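Local structure of WbmS, polysaccharide deacetylase involved in O-antigen biosynthesis (Bordetella bronchiseptica, 3HFT) at residues L89-L98 against V107-A118. The protein is a putative zinc-dependent polysaccharide deacetylase that probably removes acetyl groups from sugars during O-antigen biosynthesis. Sequence-based numbering, arbitrary orientation.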
loop_
_atom_site.group_PDB
_atom_site.type_symbol
_atom_site.label_atom_id
_atom_site.label_comp_id
_atom_site.label_asym_id
_atom_site.label_seq_id
_atom_site.Cartn_x
_atom_site.Cartn_y
_atom_site.Cartn_z
ATOM N N LEU A 89 -12.372 13.932 -12.748
ATOM C CA LEU A 89 -13.020 13.805 -11.453
ATOM C C LEU A 89 -12.972 12.324 -11.063
ATOM O O LEU A 89 -13.394 11.453 -11.833
ATOM C CB LEU A 89 -14.469 14.281 -11.517
ATOM C CG LEU A 89 -15.276 14.268 -10.201
ATOM C CD1 LEU A 89 -14.657 15.187 -9.132
ATOM C CD2 LEU A 89 -16.769 14.610 -10.429
ATOM N N GLY A 90 -12.436 12.058 -9.877
ATOM C CA GLY A 90 -12.433 10.732 -9.293
ATOM C C GLY A 90 -13.099 10.803 -7.926
ATOM O O GLY A 90 -13.694 11.840 -7.555
ATOM N N VAL A 91 -13.021 9.705 -7.178
ATOM C CA VAL A 91 -13.677 9.608 -5.860
ATOM C C VAL A 91 -12.699 9.403 -4.719
ATOM O O VAL A 91 -11.623 8.818 -4.902
ATOM C CB VAL A 91 -14.788 8.485 -5.872
ATOM C CG1 VAL A 91 -15.956 8.945 -6.711
ATOM C CG2 VAL A 91 -14.219 7.140 -6.373
ATOM N N HIS A 92 -13.101 9.914 -3.554
ATOM C CA HIS A 92 -12.354 9.837 -2.317
ATOM C C HIS A 92 -13.249 9.269 -1.202
ATOM O O HIS A 92 -13.679 9.982 -0.295
ATOM C CB HIS A 92 -11.831 11.227 -1.964
ATOM C CG HIS A 92 -10.640 11.232 -1.056
ATOM N ND1 HIS A 92 -9.446 10.627 -1.376
ATOM C CD2 HIS A 92 -10.442 11.849 0.138
ATOM C CE1 HIS A 92 -8.574 10.837 -0.402
ATOM N NE2 HIS A 92 -9.158 11.570 0.529
ATOM N N PRO A 93 -13.516 7.960 -1.263
ATOM C CA PRO A 93 -14.374 7.300 -0.289
ATOM C C PRO A 93 -13.721 7.293 1.095
ATOM O O PRO A 93 -12.485 7.203 1.199
ATOM C CB PRO A 93 -14.476 5.867 -0.837
ATOM C CG PRO A 93 -13.223 5.669 -1.565
ATOM C CD PRO A 93 -12.971 6.992 -2.239
ATOM N N ASN A 94 -14.555 7.388 2.132
ATOM C CA ASN A 94 -14.091 7.400 3.507
ATOM C C ASN A 94 -14.513 6.174 4.283
ATOM O O ASN A 94 -15.681 6.065 4.725
ATOM C CB ASN A 94 -14.632 8.618 4.227
ATOM C CG ASN A 94 -14.104 8.727 5.643
ATOM O OD1 ASN A 94 -13.089 8.119 6.009
ATOM N ND2 ASN A 94 -14.766 9.538 6.431
ATOM N N PHE A 95 -13.571 5.244 4.445
ATOM C CA PHE A 95 -13.842 4.003 5.146
ATOM C C PHE A 95 -13.369 4.028 6.596
ATOM O O PHE A 95 -13.529 3.026 7.294
ATOM C CB PHE A 95 -13.176 2.820 4.440
ATOM C CG PHE A 95 -13.529 2.676 2.971
ATOM C CD1 PHE A 95 -14.838 2.439 2.566
ATOM C CD2 PHE A 95 -12.525 2.715 1.999
ATOM C CE1 PHE A 95 -15.158 2.285 1.211
ATOM C CE2 PHE A 95 -12.836 2.536 0.647
ATOM C CZ PHE A 95 -14.154 2.331 0.248
ATOM N N ASN A 96 -12.861 5.168 7.062
ATOM C CA ASN A 96 -12.384 5.296 8.441
ATOM C C ASN A 96 -13.404 4.899 9.495
ATOM O O ASN A 96 -13.057 4.234 10.461
ATOM C CB ASN A 96 -11.866 6.721 8.738
ATOM C CG ASN A 96 -10.451 6.945 8.256
ATOM O OD1 ASN A 96 -9.709 5.987 7.977
ATOM N ND2 ASN A 96 -10.052 8.223 8.161
ATOM N N PRO A 97 -14.669 5.286 9.325
ATOM C CA PRO A 97 -15.643 4.858 10.352
ATOM C C PRO A 97 -15.720 3.341 10.557
ATOM O O PRO A 97 -16.108 2.872 11.619
ATOM C CB PRO A 97 -16.970 5.392 9.809
ATOM C CG PRO A 97 -16.558 6.576 8.944
ATOM C CD PRO A 97 -15.289 6.142 8.297
ATOM N N LEU A 98 -15.327 2.571 9.549
ATOM C CA LEU A 98 -15.352 1.129 9.672
ATOM C C LEU A 98 -14.252 0.661 10.621
ATOM O O LEU A 98 -14.383 -0.361 11.305
ATOM C CB LEU A 98 -15.182 0.481 8.303
ATOM C CG LEU A 98 -16.191 0.879 7.222
ATOM C CD1 LEU A 98 -15.841 0.150 5.932
ATOM C CD2 LEU A 98 -17.618 0.585 7.641
ATOM N N VAL A 107 -17.719 -1.678 3.536
ATOM C CA VAL A 107 -17.140 -0.952 2.429
ATOM C C VAL A 107 -18.159 -0.697 1.304
ATOM O O VAL A 107 -18.242 0.411 0.792
ATOM C CB VAL A 107 -15.875 -1.699 1.887
ATOM C CG1 VAL A 107 -15.529 -1.247 0.479
ATOM C CG2 VAL A 107 -14.675 -1.489 2.856
ATOM N N GLN A 108 -18.934 -1.713 0.947
ATOM C CA GLN A 108 -19.821 -1.630 -0.209
ATOM C C GLN A 108 -20.773 -0.444 -0.180
ATOM O O GLN A 108 -20.899 0.283 -1.167
ATOM C CB GLN A 108 -20.609 -2.930 -0.368
ATOM C CG GLN A 108 -21.578 -2.904 -1.543
ATOM N N GLU A 109 -21.452 -0.259 0.948
ATOM C CA GLU A 109 -22.412 0.818 1.084
ATOM C C GLU A 109 -21.720 2.160 0.925
ATOM O O GLU A 109 -22.226 3.036 0.213
ATOM C CB GLU A 109 -23.119 0.772 2.438
ATOM C CG GLU A 109 -24.030 -0.444 2.659
ATOM C CD GLU A 109 -23.333 -1.639 3.295
ATOM O OE1 GLU A 109 -22.085 -1.727 3.262
ATOM O OE2 GLU A 109 -24.051 -2.514 3.825
ATOM N N ILE A 110 -20.568 2.315 1.575
ATOM C CA ILE A 110 -19.831 3.588 1.528
ATOM C C ILE A 110 -19.301 3.896 0.113
ATOM O O ILE A 110 -19.381 5.035 -0.364
ATOM C CB ILE A 110 -18.667 3.613 2.574
ATOM C CG1 ILE A 110 -19.210 3.625 4.017
ATOM C CG2 ILE A 110 -17.749 4.828 2.348
ATOM C CD1 ILE A 110 -18.159 3.340 5.090
ATOM N N LEU A 111 -18.753 2.876 -0.534
ATOM C CA LEU A 111 -18.208 3.003 -1.875
ATOM C C LEU A 111 -19.297 3.356 -2.861
ATOM O O LEU A 111 -19.119 4.240 -3.684
ATOM C CB LEU A 111 -17.539 1.694 -2.309
ATOM C CG LEU A 111 -16.965 1.580 -3.737
ATOM C CD1 LEU A 111 -15.923 2.730 -4.050
ATOM C CD2 LEU A 111 -16.347 0.156 -3.986
ATOM N N ASP A 112 -20.415 2.648 -2.793
ATOM C CA ASP A 112 -21.517 2.905 -3.708
ATOM C C ASP A 112 -22.074 4.315 -3.521
ATOM O O ASP A 112 -22.366 4.996 -4.493
ATOM C CB ASP A 112 -22.602 1.851 -3.552
ATOM C CG ASP A 112 -22.203 0.492 -4.163
ATOM O OD1 ASP A 112 -21.249 0.420 -4.993
ATOM O OD2 ASP A 112 -22.869 -0.505 -3.802
ATOM N N ARG A 113 -22.187 4.774 -2.281
ATOM C CA ARG A 113 -22.636 6.138 -2.053
ATOM C C ARG A 113 -21.669 7.152 -2.620
ATOM O O ARG A 113 -22.085 8.129 -3.210
ATOM C CB ARG A 113 -22.826 6.437 -0.573
ATOM C CG ARG A 113 -24.191 6.161 -0.052
ATOM C CD ARG A 113 -24.428 6.967 1.210
ATOM N NE ARG A 113 -23.463 6.656 2.258
ATOM C CZ ARG A 113 -23.527 5.584 3.046
ATOM N NH1 ARG A 113 -24.485 4.705 2.894
ATOM N NH2 ARG A 113 -22.604 5.382 3.977
ATOM N N THR A 114 -20.374 6.933 -2.424
ATOM C CA THR A 114 -19.357 7.863 -2.929
ATOM C C THR A 114 -19.353 7.924 -4.461
ATOM O O THR A 114 -19.166 8.992 -5.063
ATOM C CB THR A 114 -17.960 7.443 -2.457
ATOM O OG1 THR A 114 -17.999 7.181 -1.047
ATOM C CG2 THR A 114 -16.932 8.526 -2.767
ATOM N N LEU A 115 -19.560 6.771 -5.093
ATOM C CA LEU A 115 -19.565 6.698 -6.551
ATOM C C LEU A 115 -20.701 7.511 -7.163
ATOM O O LEU A 115 -20.604 7.911 -8.320
ATOM C CB LEU A 115 -19.636 5.238 -7.019
ATOM C CG LEU A 115 -18.313 4.488 -6.848
ATOM C CD1 LEU A 115 -18.518 2.983 -6.989
ATOM C CD2 LEU A 115 -17.323 5.012 -7.860
ATOM N N GLU A 116 -21.765 7.767 -6.391
ATOM C CA GLU A 116 -22.858 8.569 -6.877
ATOM C C GLU A 116 -22.372 9.983 -7.188
ATOM O O GLU A 116 -23.006 10.699 -7.951
ATOM C CB GLU A 116 -23.977 8.634 -5.844
ATOM C CG GLU A 116 -24.604 7.297 -5.541
ATOM C CD GLU A 116 -25.762 7.375 -4.559
ATOM O OE1 GLU A 116 -26.183 8.485 -4.173
ATOM O OE2 GLU A 116 -26.258 6.294 -4.178
ATOM N N LEU A 117 -21.258 10.399 -6.594
ATOM C CA LEU A 117 -20.702 11.720 -6.856
ATOM C C LEU A 117 -20.042 11.857 -8.240
ATOM O O LEU A 117 -19.887 12.961 -8.747
ATOM C CB LEU A 117 -19.649 12.057 -5.809
ATOM C CG LEU A 117 -20.010 12.096 -4.331
ATOM C CD1 LEU A 117 -18.718 12.307 -3.507
ATOM C CD2 LEU A 117 -21.020 13.184 -4.074
ATOM N N ALA A 118 -19.636 10.755 -8.847
ATOM C CA ALA A 118 -18.974 10.814 -10.153
ATOM C C ALA A 118 -19.259 9.548 -10.931
ATOM O O ALA A 118 -18.371 8.721 -11.107
ATOM C CB ALA A 118 -17.447 11.001 -9.973
HETATM O O HOH W 1 -17.327 8.397 1.545
#
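The Phe-95 ring meets helix 107-115 on one face and at an edge: Val-107 CG2 stands over the face in a CH-pi contact, 4.3 Å from the centroid and 22° off the normal, while Leu-111 N lies at the edge, near the ring plane. Strand 87-91 belongs to the parallel sheet, pairing through Gly-90 with Trp-69 and Ala-71 and through Val-91 with Ser-123 and Arg-125, as in the distorted (beta/alpha) barrel of polysaccharide deacetylases. After it the chain passes through a loop and the short helix 96-100 before helix 107-115 runs back antiparallel beside that loop, with CA atoms 5.7 Å apart at Pro-93 and Thr-114. At the far end of the loop, Leu-98 and Ile-110 meet tip to tip, CD2 to CD1, at 3.8 Å; Leu-98 also packs on Leu-98 of the second subunit. Nearer the sheet, Val-91 sets CB 3.8 Å from Thr-114 CG2, and Ala-118 CB reaches Leu-89 CD2 at 3.7 Å. Leu-89, Val-91, Pro-93 and Leu-98 point their CB atoms at the helix segment, whereas that of His-92 points away, and its NE2 binds zinc with Asp-46 and His-127. No direct hydrogen bond joins the two segments; one water bridges them, accepting from Asn-94 N and donating to Thr-114 OG1 at 2.9 Å. With OG1 anti to its carbonyl carbon (chi1 -48°), Thr-114 donates back to Ile-110 O at 2.6 Å, from the face of the carbonyl plane opposite to Thr-114 N.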